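Local structure of fatty acid synthase 1, isoform A (Drosophila melanogaster, 6FN6) at residues A[261-266]-A[556-561]; A[319-324]-A[351-356]; A[563-568]-A[915-920]; A[670-675]-A[849-854]; A[1006-1011]-A[1048-1053]. The protein probably synthesises long-chain saturated fatty acids from acetyl-CoA, malonyl-CoA and NADPH, this piece holding its dehydratase, enoylreductase and ketoreductase region. One frame throughout, in Å; residues are numbered along the deposited sequence.

Contact 1: A[261-266]-A[556-561]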
# COMPACT_ATOMS: atom_id res chain seq x y z
N LEU A 261 4.62 -23.52 50.18
CA LEU A 261 4.93 -23.14 51.56
C LEU A 261 4.51 -24.23 52.53
O LEU A 261 3.42 -24.78 52.42
CB LEU A 261 4.26 -21.82 51.93
CG LEU A 261 4.85 -20.54 51.33
CD1 LEU A 261 4.02 -19.34 51.74
CD2 LEU A 261 6.30 -20.35 51.75
N GLU A 262 5.39 -24.53 53.48
CA GLU A 262 5.07 -25.48 54.54
C GLU A 262 5.19 -24.81 55.90
O GLU A 262 6.21 -24.21 56.22
CB GLU A 262 6.00 -26.70 54.47
CG GLU A 262 5.97 -27.42 53.13
CD GLU A 262 6.84 -28.66 53.12
OE1 GLU A 262 7.34 -29.06 54.19
OE2 GLU A 262 7.04 -29.24 52.03
N ARG A 263 4.13 -24.91 56.70
CA ARG A 263 4.09 -24.28 58.01
C ARG A 263 4.62 -25.22 59.09
O ARG A 263 4.34 -26.42 59.08
CB ARG A 263 2.67 -23.84 58.34
CG ARG A 263 1.72 -24.98 58.65
CD ARG A 263 0.31 -24.48 58.89
NE ARG A 263 -0.66 -25.57 58.79
CZ ARG A 263 -1.03 -26.36 59.80
NH1 ARG A 263 -0.51 -26.18 61.01
NH2 ARG A 263 -1.92 -27.32 59.59
N TYR A 264 5.40 -24.66 60.01
CA TYR A 264 5.90 -25.42 61.15
C TYR A 264 4.88 -25.39 62.28
O TYR A 264 4.16 -24.41 62.45
CB TYR A 264 7.23 -24.85 61.63
CG TYR A 264 8.41 -25.32 60.81
CD1 TYR A 264 8.78 -24.64 59.65
CD2 TYR A 264 9.15 -26.43 61.18
CE1 TYR A 264 9.85 -25.06 58.90
CE2 TYR A 264 10.22 -26.85 60.42
CZ TYR A 264 10.57 -26.16 59.28
OH TYR A 264 11.64 -26.58 58.52
N GLN A 265 4.80 -26.49 63.03
CA GLN A 265 3.96 -26.54 64.22
C GLN A 265 4.43 -27.65 65.16
O GLN A 265 5.13 -28.58 64.74
CB GLN A 265 2.49 -26.76 63.87
CG GLN A 265 2.20 -28.04 63.10
CD GLN A 265 0.71 -28.37 63.08
OE1 GLN A 265 0.03 -28.19 62.07
NE2 GLN A 265 0.21 -28.87 64.20
N PHE A 266 4.04 -27.55 66.42
CA PHE A 266 4.39 -28.55 67.42
C PHE A 266 3.46 -29.76 67.31
O PHE A 266 2.24 -29.63 67.37
CB PHE A 266 4.31 -27.96 68.83
CG PHE A 266 4.58 -28.96 69.92
CD1 PHE A 266 5.87 -29.37 70.21
CD2 PHE A 266 3.53 -29.50 70.65
CE1 PHE A 266 6.12 -30.29 71.20
CE2 PHE A 266 3.77 -30.42 71.64
CZ PHE A 266 5.06 -30.82 71.92
N LEU A 556 4.35 -29.03 57.70
CA LEU A 556 3.23 -29.63 56.98
C LEU A 556 2.96 -28.91 55.65
O LEU A 556 3.00 -27.68 55.57
CB LEU A 556 1.98 -29.60 57.85
CG LEU A 556 1.79 -30.77 58.82
CD1 LEU A 556 3.03 -31.02 59.66
CD2 LEU A 556 0.59 -30.52 59.71
N LYS A 557 2.67 -29.70 54.62
CA LYS A 557 2.36 -29.16 53.29
C LYS A 557 1.01 -28.44 53.31
O LYS A 557 0.01 -28.98 53.77
CB LYS A 557 2.32 -30.29 52.25
CG LYS A 557 3.68 -30.91 51.92
CD LYS A 557 3.50 -32.24 51.19
CE LYS A 557 4.81 -33.00 51.01
NZ LYS A 557 5.52 -33.23 52.30
N LEU A 558 0.99 -27.21 52.80
CA LEU A 558 -0.24 -26.42 52.77
C LEU A 558 -1.10 -26.80 51.57
O LEU A 558 -0.59 -27.09 50.48
CB LEU A 558 0.09 -24.92 52.75
CG LEU A 558 0.75 -24.39 54.03
CD1 LEU A 558 1.28 -22.98 53.83
CD2 LEU A 558 -0.22 -24.42 55.21
N GLU A 559 -2.42 -26.79 51.77
CA GLU A 559 -3.38 -27.25 50.77
C GLU A 559 -3.71 -26.23 49.68
O GLU A 559 -4.10 -26.61 48.58
CB GLU A 559 -4.68 -27.67 51.47
CG GLU A 559 -5.78 -28.21 50.56
CD GLU A 559 -5.43 -29.54 49.90
OE1 GLU A 559 -4.28 -29.99 50.05
OE2 GLU A 559 -6.31 -30.12 49.23
N THR A 560 -3.56 -24.95 49.98
CA THR A 560 -4.01 -23.90 49.07
C THR A 560 -3.03 -23.52 47.96
O THR A 560 -2.38 -22.48 48.02
CB THR A 560 -4.38 -22.61 49.85
OG1 THR A 560 -4.71 -21.56 48.92
CG2 THR A 560 -3.24 -22.15 50.77
N GLN A 561 -2.95 -24.36 46.93
CA GLN A 561 -2.22 -24.00 45.72
C GLN A 561 -3.15 -23.13 44.86
O GLN A 561 -2.70 -22.20 44.19
CB GLN A 561 -1.76 -25.24 44.94
CG GLN A 561 -2.86 -26.15 44.39
CD GLN A 561 -3.50 -27.03 45.45
OE1 GLN A 561 -2.81 -27.74 46.17
NE2 GLN A 561 -4.82 -26.97 45.55
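R263 and L556 face each other as an antiparallel hydrogen-bonded pair. R263 N donates to L556 O at 3.2 Å. L556 N donates back to R263 O at 3.0 Å, nearly straight at 169°. The neighbouring pair, E262 with K557, is non-hydrogen-bonded. There E262 CA sits 3.2 Å from L556 O in a CA-H...O contact. Beyond it the pairing frays: L558 N reaches L261 O only through a weak bond.

The side chains of E262 and K557 lie side by side and point the same way. E262 OE2 stays 4.3 Å from K557 NZ, so the charges are near but form no salt bridge. K557 NZ has its salt bridge with D288 instead. The other face carries R263 and L556. R263 CG stands between the backbone N and the carbonyl carbon (chi1 71°), and the chain then runs extended past L558 CD2 to NE. L558 CD2 lies at the edge of the guanidinium, in its plane, and meets R263 CD at 3.7 Å. L556 CD2 lies over one face, 4.1 Å from R263 NH2. The same methyl touches Q265 OE1 at 3.4 Å.

Further out, E262 and Y264 bond through their backbones to K1164 and L1162. Strand 257-268 therefore has a second neighbour, strand 1162-1168. It is the middle of three antiparallel strands, a beta-sheet junction between strand 549-557, at the pseudo-ketoreductase, and the strand set of the ketoreductase.

Contact 2: A[319-324]-A[351-356]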
# COMPACT_ATOMS: atom_id res chain seq x y z
N VAL A 319 1.00 -47.08 49.88
CA VAL A 319 1.48 -45.71 50.07
C VAL A 319 2.93 -45.52 49.60
O VAL A 319 3.46 -44.41 49.66
CB VAL A 319 1.36 -45.28 51.55
CG1 VAL A 319 -0.08 -45.41 52.03
CG2 VAL A 319 2.29 -46.11 52.44
N ALA A 320 3.55 -46.60 49.14
CA ALA A 320 4.97 -46.59 48.76
C ALA A 320 5.37 -45.33 47.98
O ALA A 320 6.37 -44.69 48.29
CB ALA A 320 5.29 -47.82 47.94
N ASN A 321 4.58 -44.98 46.96
CA ASN A 321 4.89 -43.82 46.13
C ASN A 321 4.98 -42.56 46.97
O ASN A 321 5.91 -41.77 46.82
CB ASN A 321 3.84 -43.65 45.03
CG ASN A 321 4.02 -44.63 43.89
OD1 ASN A 321 5.03 -45.33 43.80
ND2 ASN A 321 3.04 -44.69 42.99
N ARG A 322 4.00 -42.37 47.84
CA ARG A 322 3.96 -41.19 48.70
C ARG A 322 5.19 -41.12 49.60
O ARG A 322 5.76 -40.05 49.81
CB ARG A 322 2.68 -41.18 49.54
CG ARG A 322 2.52 -39.94 50.42
CD ARG A 322 2.36 -38.67 49.60
NE ARG A 322 1.15 -38.69 48.77
CZ ARG A 322 0.86 -37.77 47.85
NH1 ARG A 322 1.68 -36.75 47.63
NH2 ARG A 322 -0.26 -37.87 47.15
N LEU A 323 5.59 -42.27 50.15
CA LEU A 323 6.75 -42.31 51.03
C LEU A 323 8.01 -41.90 50.28
O LEU A 323 8.75 -41.03 50.73
CB LEU A 323 6.92 -43.71 51.62
CG LEU A 323 5.75 -44.26 52.44
CD1 LEU A 323 6.11 -45.63 53.01
CD2 LEU A 323 5.36 -43.30 53.56
N LEU A 324 8.24 -42.52 49.13
CA LEU A 324 9.41 -42.19 48.32
C LEU A 324 9.37 -40.72 47.91
O LEU A 324 10.40 -40.07 47.79
CB LEU A 324 9.49 -43.09 47.09
CG LEU A 324 10.68 -42.84 46.15
CD1 LEU A 324 12.01 -42.97 46.88
CD2 LEU A 324 10.62 -43.78 44.95
N ALA A 351 2.67 -52.78 37.98
CA ALA A 351 1.92 -51.89 37.11
C ALA A 351 1.30 -50.74 37.90
O ALA A 351 1.27 -49.60 37.44
CB ALA A 351 0.84 -52.66 36.37
N ALA A 352 0.79 -51.05 39.09
CA ALA A 352 0.12 -50.06 39.93
C ALA A 352 1.04 -48.91 40.33
O ALA A 352 0.64 -47.75 40.28
CB ALA A 352 -0.44 -50.73 41.17
N LEU A 353 2.27 -49.23 40.73
CA LEU A 353 3.24 -48.22 41.13
C LEU A 353 3.52 -47.21 40.02
O LEU A 353 3.62 -46.01 40.26
CB LEU A 353 4.54 -48.88 41.58
CG LEU A 353 4.46 -49.72 42.85
CD1 LEU A 353 5.72 -50.55 43.02
CD2 LEU A 353 4.24 -48.83 44.05
N GLY A 354 3.67 -47.71 38.79
CA GLY A 354 3.86 -46.84 37.65
C GLY A 354 5.26 -46.27 37.49
O GLY A 354 6.26 -46.94 37.71
N ASP A 355 5.31 -45.00 37.09
CA ASP A 355 6.55 -44.31 36.78
C ASP A 355 7.16 -43.66 38.02
O ASP A 355 7.81 -42.62 37.94
CB ASP A 355 6.31 -43.25 35.70
CG ASP A 355 7.59 -42.64 35.17
OD1 ASP A 355 8.63 -43.34 35.17
OD2 ASP A 355 7.56 -41.47 34.75
N SER A 356 6.96 -44.29 39.18
CA SER A 356 7.42 -43.73 40.44
C SER A 356 8.87 -44.12 40.74
O SER A 356 9.62 -43.35 41.33
CB SER A 356 6.52 -44.19 41.58
OG SER A 356 7.04 -43.80 42.84
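N321 and S356 bring the two backbones closest, with their CA atoms 6.2 Å apart. N321 is in the first turn of helix 320-329. S356 is in the turn that follows helix 346-353. That helix ends at L353. G354 leaves it with a positive phi, and S356 then directs its CB toward 319-324.

The side chain of N321 does most of the joining. N321 ND2 donates to L353 O at 3.1 Å, with an N-H...O angle of 159°. The bond uses a lone pair of that carbonyl and lies in the amide plane of N321. S356 OG donates to N321 OD1 at 2.7 Å, but from above the carbonyl plane, 68° out of it. The amide bonds at both ends, which probably limits its rotation.

Both helices follow strands of a sheet in the order 359-362, 334-341, 303-309, 374-380, as in a methyltransferase-like Rossmann fold. This is consistent with the pseudo-methyltransferase of animal fatty acid synthases. An alanine at N321 would probably leave L353 O and S356 OG without these mates and free the turn to shift.

Leucine methyls pack beside the amide. L353 CD2 meets N321 OD1 at 3.6 Å and A320 CB at 4.2 Å. L324 CD2 reaches S356 O at 3.8 Å. A320 and L353 both touch V339 of strand 334-341.

Contact 3: A[563-568]-A[915-920]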
# COMPACT_ATOMS: atom_id res chain seq x y z
N ALA A 563 -6.76 -22.40 46.20
CA ALA A 563 -7.94 -22.39 47.04
C ALA A 563 -8.78 -21.15 46.76
O ALA A 563 -8.24 -20.09 46.41
CB ALA A 563 -7.56 -22.45 48.51
N THR A 564 -10.09 -21.28 46.92
CA THR A 564 -11.03 -20.22 46.59
C THR A 564 -11.87 -19.81 47.80
O THR A 564 -12.58 -20.63 48.39
CB THR A 564 -11.98 -20.65 45.45
OG1 THR A 564 -12.71 -21.82 45.85
CG2 THR A 564 -11.19 -20.95 44.18
N LEU A 565 -11.75 -18.54 48.17
CA LEU A 565 -12.53 -17.97 49.27
C LEU A 565 -13.60 -17.03 48.73
O LEU A 565 -13.42 -16.40 47.70
CB LEU A 565 -11.61 -17.21 50.23
CG LEU A 565 -10.57 -18.03 51.01
CD1 LEU A 565 -9.84 -17.13 51.99
CD2 LEU A 565 -11.20 -19.22 51.73
N GLN A 566 -14.72 -16.94 49.44
CA GLN A 566 -15.82 -16.07 49.03
C GLN A 566 -15.49 -14.61 49.35
O GLN A 566 -15.55 -14.19 50.50
CB GLN A 566 -17.13 -16.48 49.72
CG GLN A 566 -17.78 -17.72 49.14
CD GLN A 566 -19.25 -17.84 49.51
OE1 GLN A 566 -19.65 -17.49 50.62
NE2 GLN A 566 -20.06 -18.32 48.57
N VAL A 567 -15.13 -13.86 48.32
CA VAL A 567 -14.77 -12.46 48.46
C VAL A 567 -15.90 -11.56 47.94
O VAL A 567 -16.79 -12.02 47.23
CB VAL A 567 -13.45 -12.15 47.74
CG1 VAL A 567 -12.34 -13.05 48.26
CG2 VAL A 567 -13.61 -12.32 46.23
N GLU A 568 -15.86 -10.29 48.32
CA GLU A 568 -16.89 -9.35 47.90
C GLU A 568 -16.58 -8.74 46.53
O GLU A 568 -17.48 -8.55 45.71
CB GLU A 568 -17.04 -8.23 48.94
CG GLU A 568 -18.21 -7.29 48.67
CD GLU A 568 -18.36 -6.23 49.74
OE1 GLU A 568 -17.45 -6.11 50.59
OE2 GLU A 568 -19.38 -5.52 49.73
N ALA A 915 -13.28 -16.39 44.48
CA ALA A 915 -12.09 -15.91 43.78
C ALA A 915 -10.85 -16.30 44.57
O ALA A 915 -10.90 -16.51 45.78
CB ALA A 915 -12.15 -14.40 43.59
N ILE A 916 -9.73 -16.40 43.87
CA ILE A 916 -8.46 -16.69 44.51
C ILE A 916 -8.15 -15.50 45.42
O ILE A 916 -8.08 -14.37 44.95
CB ILE A 916 -7.34 -16.93 43.49
CG1 ILE A 916 -7.68 -18.17 42.65
CG2 ILE A 916 -6.00 -17.12 44.18
CD1 ILE A 916 -6.78 -18.36 41.44
N PRO A 917 -7.99 -15.75 46.74
CA PRO A 917 -7.74 -14.61 47.62
C PRO A 917 -6.41 -13.94 47.32
O PRO A 917 -5.48 -14.59 46.85
CB PRO A 917 -7.74 -15.24 49.02
CG PRO A 917 -7.39 -16.67 48.80
CD PRO A 917 -7.97 -17.03 47.46
N ARG A 918 -6.33 -12.64 47.58
CA ARG A 918 -5.12 -11.89 47.32
C ARG A 918 -5.03 -10.69 48.25
O ARG A 918 -5.99 -9.93 48.40
CB ARG A 918 -5.05 -11.44 45.86
CG ARG A 918 -3.87 -10.55 45.54
CD ARG A 918 -3.67 -10.41 44.04
NE ARG A 918 -3.27 -11.68 43.45
CZ ARG A 918 -2.90 -11.84 42.18
NH1 ARG A 918 -2.87 -10.80 41.36
NH2 ARG A 918 -2.56 -13.04 41.73
N THR A 919 -3.87 -10.53 48.88
CA THR A 919 -3.66 -9.46 49.84
C THR A 919 -2.88 -8.33 49.20
O THR A 919 -1.84 -8.55 48.58
CB THR A 919 -2.90 -9.97 51.10
OG1 THR A 919 -3.56 -11.13 51.62
CG2 THR A 919 -2.86 -8.90 52.18
N TYR A 920 -3.40 -7.12 49.34
CA TYR A 920 -2.75 -5.93 48.80
C TYR A 920 -2.20 -5.07 49.92
O TYR A 920 -2.67 -5.14 51.06
CB TYR A 920 -3.74 -5.13 47.95
CG TYR A 920 -4.30 -5.89 46.76
CD1 TYR A 920 -5.39 -6.74 46.91
CD2 TYR A 920 -3.73 -5.76 45.50
CE1 TYR A 920 -5.90 -7.43 45.83
CE2 TYR A 920 -4.24 -6.46 44.42
CZ TYR A 920 -5.32 -7.29 44.58
OH TYR A 920 -5.82 -7.97 43.50
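A915 pairs with L565 as an antiparallel hydrogen-bonded pair. A915 N donates to L565 O at 3.2 Å, almost straight at 173°. L565 N donates to A915 O, also at 3.2 Å, with a more bent angle of 143°. A915 CB meets V567 CG2 at 3.7 Å.

I916 comes next, its CB directed away from 563-568. Its backbone bonds to W585 and E587 instead, so strand 583-587 takes the other side of the chain. The CB of P917 points toward 563-568. Its ring crosses the L565 side chain at about a right angle, with P917 CG 4.0 Å from L565 CD1. An alanine at P917 would probably open a gap beside L565 CD1 and let the backbone turn more freely. From R918 the chain leaves the contact, and R918 N bonds to E587 OE2.

Strands 565-567 and 913-915 make a two-stranded antiparallel sheet. The first follows strand 549-557 and the second precedes strand 926-930. The pair ties together chain leading into and out of the enoylreductase, a linker junction between domains.

Contact 4: A[670-675]-A[849-854]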
# COMPACT_ATOMS: atom_id res chain seq x y z
N LYS A 670 -18.77 9.18 33.16
CA LYS A 670 -20.14 9.61 32.90
C LYS A 670 -20.33 9.98 31.43
O LYS A 670 -21.40 9.77 30.87
CB LYS A 670 -20.51 10.82 33.77
CG LYS A 670 -20.38 10.60 35.26
CD LYS A 670 -20.74 11.86 36.03
CE LYS A 670 -20.42 11.74 37.52
NZ LYS A 670 -21.33 10.78 38.21
N ARG A 671 -19.29 10.53 30.82
CA ARG A 671 -19.36 10.90 29.42
C ARG A 671 -19.71 9.69 28.57
O ARG A 671 -20.47 9.79 27.61
CB ARG A 671 -18.05 11.52 28.94
CG ARG A 671 -17.67 12.80 29.66
CD ARG A 671 -16.43 13.43 29.03
NE ARG A 671 -15.24 12.60 29.21
CZ ARG A 671 -14.35 12.76 30.18
NH1 ARG A 671 -14.49 13.72 31.08
NH2 ARG A 671 -13.30 11.95 30.24
N MET A 672 -19.16 8.54 28.93
CA MET A 672 -19.42 7.31 28.20
C MET A 672 -20.36 6.38 28.97
O MET A 672 -20.00 5.25 29.30
CB MET A 672 -18.10 6.60 27.87
CG MET A 672 -17.35 7.24 26.71
SD MET A 672 -15.60 6.79 26.62
CE MET A 672 -14.92 7.73 27.97
N MET A 673 -21.56 6.86 29.24
CA MET A 673 -22.61 6.05 29.86
C MET A 673 -23.99 6.40 29.31
O MET A 673 -24.29 7.56 29.02
CB MET A 673 -22.63 6.19 31.38
CG MET A 673 -21.48 5.50 32.09
SD MET A 673 -21.79 5.27 33.86
CE MET A 673 -21.58 6.92 34.51
N TRP A 674 -24.83 5.38 29.18
CA TRP A 674 -26.21 5.55 28.77
C TRP A 674 -27.10 4.95 29.85
O TRP A 674 -26.77 3.92 30.43
CB TRP A 674 -26.49 4.87 27.43
CG TRP A 674 -25.55 5.24 26.32
CD1 TRP A 674 -25.77 6.16 25.34
CD2 TRP A 674 -24.25 4.69 26.08
NE1 TRP A 674 -24.69 6.22 24.50
CE2 TRP A 674 -23.74 5.33 24.93
CE3 TRP A 674 -23.48 3.72 26.71
CZ2 TRP A 674 -22.49 5.02 24.41
CZ3 TRP A 674 -22.23 3.42 26.19
CH2 TRP A 674 -21.75 4.07 25.05
N GLN A 675 -28.23 5.60 30.14
CA GLN A 675 -29.20 5.01 31.06
C GLN A 675 -30.07 4.03 30.29
O GLN A 675 -30.69 4.38 29.29
CB GLN A 675 -30.05 6.09 31.73
CG GLN A 675 -29.30 6.91 32.77
CD GLN A 675 -30.21 7.44 33.86
OE1 GLN A 675 -31.28 6.89 34.12
NE2 GLN A 675 -29.78 8.52 34.51
N GLN A 849 -19.71 13.20 21.51
CA GLN A 849 -20.43 13.15 20.24
C GLN A 849 -20.88 11.72 19.93
O GLN A 849 -22.03 11.49 19.57
CB GLN A 849 -19.57 13.70 19.10
CG GLN A 849 -20.26 13.66 17.75
CD GLN A 849 -21.55 14.47 17.73
OE1 GLN A 849 -22.65 13.91 17.66
NE2 GLN A 849 -21.42 15.78 17.80
N VAL A 850 -19.97 10.76 20.07
CA VAL A 850 -20.26 9.38 19.71
C VAL A 850 -21.40 8.84 20.58
O VAL A 850 -22.28 8.13 20.09
CB VAL A 850 -19.01 8.48 19.82
CG1 VAL A 850 -17.96 8.90 18.80
CG2 VAL A 850 -18.43 8.51 21.22
N VAL A 851 -21.38 9.17 21.86
CA VAL A 851 -22.41 8.70 22.77
C VAL A 851 -23.74 9.35 22.40
O VAL A 851 -24.80 8.73 22.52
CB VAL A 851 -22.04 8.96 24.25
CG1 VAL A 851 -20.76 8.23 24.61
CG2 VAL A 851 -21.89 10.45 24.52
N SER A 852 -23.68 10.60 21.95
CA SER A 852 -24.87 11.29 21.48
C SER A 852 -25.46 10.55 20.29
O SER A 852 -26.67 10.35 20.20
CB SER A 852 -24.55 12.74 21.10
OG SER A 852 -23.96 13.43 22.18
N LEU A 853 -24.59 10.14 19.37
CA LEU A 853 -25.02 9.39 18.19
C LEU A 853 -25.71 8.09 18.61
O LEU A 853 -26.79 7.77 18.11
CB LEU A 853 -23.83 9.08 17.29
CG LEU A 853 -23.61 10.01 16.09
CD1 LEU A 853 -23.59 11.47 16.53
CD2 LEU A 853 -22.33 9.66 15.36
N VAL A 854 -25.09 7.37 19.53
CA VAL A 854 -25.66 6.13 20.04
C VAL A 854 -26.95 6.45 20.78
O VAL A 854 -27.96 5.77 20.62
CB VAL A 854 -24.67 5.37 20.94
CG1 VAL A 854 -25.31 4.12 21.54
CG2 VAL A 854 -23.41 5.01 20.17
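W674 and V851 join two parts of the enoylreductase, whose fold is that of the medium-chain dehydrogenase/reductase family. W674 lies on short strand 673-675 of the mixed sheet that includes strand 601-611. V851 lies on helix 844-860, which comes after the last strand of the parallel Rossmann sheet, 830-833.

The indole is the main bridge. W674 NE1 donates to V851 O at 3.2 Å with an N-H...O angle of 156°. The carbonyl oxygen sits at the ring edge, 11° out of its plane. The bond satisfies the indole nitrogen against the side of the helix.

Apolar contacts accompany this bond. W674 CZ2 touches V851 CG1 at 3.7 Å. One turn on, V854 CG1 meets W674 CE2 at 3.9 Å, with the two side chains at about a right angle. V851 also packs on R671 and M672. Its CG1 lies 3.4 Å from R671 O, and its CG2 lies 3.5 Å from the same R671 O. M672 CG meets V851 CG1 at 4.1 Å. The end of the R671 side chain leads away from 849-854, and its NE bonds to Q847 OE1, a turn earlier on the same helix.

Around the contact, W674 also touches P689 and S693 of helix 689-702. Its backbone pairs with M654 of strand 652-656, and M672 packs on M656 of that strand.

Contact 5: A[1006-1011]-A[1048-1053]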
# COMPACT_ATOMS: atom_id res chain seq x y z
N GLY A 1006 3.01 -0.10 58.14
CA GLY A 1006 2.12 -1.23 57.92
C GLY A 1006 2.86 -2.56 57.93
O GLY A 1006 2.26 -3.60 58.20
N GLY A 1007 4.16 -2.52 57.65
CA GLY A 1007 4.96 -3.73 57.60
C GLY A 1007 6.44 -3.48 57.79
O GLY A 1007 6.97 -2.45 57.39
N ILE A 1008 7.11 -4.45 58.42
CA ILE A 1008 8.55 -4.42 58.62
C ILE A 1008 9.13 -5.72 58.07
O ILE A 1008 8.73 -6.81 58.46
CB ILE A 1008 8.91 -4.22 60.11
CG1 ILE A 1008 8.48 -2.83 60.56
CG2 ILE A 1008 10.41 -4.44 60.36
CD1 ILE A 1008 8.63 -2.58 62.05
N PHE A 1009 10.07 -5.59 57.14
CA PHE A 1009 10.71 -6.75 56.52
C PHE A 1009 12.20 -6.77 56.84
O PHE A 1009 12.92 -5.83 56.53
CB PHE A 1009 10.48 -6.74 55.01
CG PHE A 1009 9.03 -6.63 54.61
CD1 PHE A 1009 8.28 -7.76 54.37
CD2 PHE A 1009 8.43 -5.39 54.50
CE1 PHE A 1009 6.95 -7.66 54.01
CE2 PHE A 1009 7.10 -5.28 54.14
CZ PHE A 1009 6.36 -6.42 53.89
N ASN A 1010 12.64 -7.85 57.48
CA ASN A 1010 14.03 -8.00 57.87
C ASN A 1010 14.73 -8.93 56.90
O ASN A 1010 14.26 -10.05 56.65
CB ASN A 1010 14.14 -8.54 59.30
CG ASN A 1010 13.51 -7.62 60.31
OD1 ASN A 1010 12.31 -7.70 60.59
ND2 ASN A 1010 14.32 -6.72 60.88
N LEU A 1011 15.85 -8.48 56.35
CA LEU A 1011 16.55 -9.23 55.32
C LEU A 1011 17.96 -9.60 55.74
O LEU A 1011 18.87 -8.77 55.75
CB LEU A 1011 16.57 -8.41 54.02
CG LEU A 1011 15.21 -7.83 53.62
CD1 LEU A 1011 15.31 -7.02 52.35
CD2 LEU A 1011 14.17 -8.93 53.47
N ASP A 1048 5.39 -0.57 70.53
CA ASP A 1048 4.97 0.69 71.13
C ASP A 1048 4.63 1.74 70.07
O ASP A 1048 3.65 2.47 70.20
CB ASP A 1048 6.07 1.24 72.05
CG ASP A 1048 6.42 0.28 73.17
OD1 ASP A 1048 5.53 -0.46 73.63
OD2 ASP A 1048 7.60 0.27 73.60
N ILE A 1049 5.45 1.80 69.03
CA ILE A 1049 5.34 2.85 68.02
C ILE A 1049 4.34 2.50 66.93
O ILE A 1049 3.39 3.24 66.67
CB ILE A 1049 6.72 3.15 67.40
CG1 ILE A 1049 7.73 3.55 68.49
CG2 ILE A 1049 6.62 4.25 66.35
CD1 ILE A 1049 9.17 3.44 68.05
N CYS A 1050 4.55 1.36 66.29
CA CYS A 1050 3.77 0.99 65.12
C CYS A 1050 2.48 0.31 65.53
O CYS A 1050 2.43 -0.91 65.70
CB CYS A 1050 4.60 0.07 64.22
SG CYS A 1050 6.23 0.75 63.85
N THR A 1051 1.42 1.10 65.66
CA THR A 1051 0.13 0.57 66.08
C THR A 1051 -0.75 0.10 64.92
O THR A 1051 -1.83 -0.44 65.14
CB THR A 1051 -0.65 1.62 66.90
OG1 THR A 1051 -0.67 2.87 66.19
CG2 THR A 1051 0.01 1.83 68.25
N GLU A 1052 -0.29 0.30 63.69
CA GLU A 1052 -1.02 -0.15 62.51
C GLU A 1052 -0.21 -1.16 61.71
O GLU A 1052 -0.51 -1.43 60.55
CB GLU A 1052 -1.38 1.04 61.61
CG GLU A 1052 -2.33 2.04 62.24
CD GLU A 1052 -3.78 1.63 62.11
OE1 GLU A 1052 -4.22 1.32 60.98
OE2 GLU A 1052 -4.49 1.62 63.14
N LEU A 1053 0.81 -1.74 62.35
CA LEU A 1053 1.66 -2.73 61.71
C LEU A 1053 0.89 -4.02 61.45
O LEU A 1053 0.29 -4.59 62.36
CB LEU A 1053 2.89 -3.00 62.56
CG LEU A 1053 3.86 -4.08 62.07
CD1 LEU A 1053 5.28 -3.56 62.05
CD2 LEU A 1053 3.76 -5.32 62.94
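I1008 and L1053 make the closest side-chain contact, and it is apolar. I1008 CD1 meets L1053 CD1 at 3.5 Å, and I1008 CG1 lies 3.6 Å from the same L1053 CD1. The two side chains cross at about a right angle. One methyl, L1053 CD1, lies against the end of the isoleucine chain. C1050 adds a looser touch, with its SG 4.5 Å from I1008 CD1.

Backbone packing is the second kind. G1006 comes nearest to L1053, with their CA atoms 4.1 Å apart. G1006 CA lies 3.7 Å from E1052 O, and G1006 O lies 3.6 Å from L1053 C.

The setting is the ketoreductase, a short-chain dehydrogenase-type Rossmann fold. Strand 1005-1011, helix 1034-1049 and the adjacent parallel strand 1055-1060 form a beta-alpha-beta crossover. Segment 1048-1053 holds the last residues of that helix and the turn that leads toward strand 1055-1060. The helical backbone ends before C1050.

No hydrogen bond joins the two segments directly. The polar links lie just beyond them. G1006 bonds through its backbone to D1054 and Y1055, and on its other side to S926. I1008 also pairs with Y1055, and its side chain touches L996 of helix 989-1002 and S1046 of helix 1034-1049. E1052 O accepts a bond from K925 NZ.

Contacts 2, 4 and 5 are buried, each within one enzyme-like domain, whereas contacts 1 and 3 are partly buried where such domains meet. Contacts 1 and 3 share beta pairing and adjoin in sequence: strand 549-557 leads to strand 565-567. Contact 1 adds charged and amide side chains, while contact 3 is apolar beside its backbone bonds. Contacts 2 and 4 each rest on a side-chain N-H to a helix carbonyl, from an asparagine and a tryptophan respectively. Contact 5 alone has no hydrogen bond across its segments. Contacts 1 and 5 reach the same strand set, their centres about 25 Å apart. Contacts 2 and 4 lie on opposite sides of the chain's centre, about 63 Å between centres.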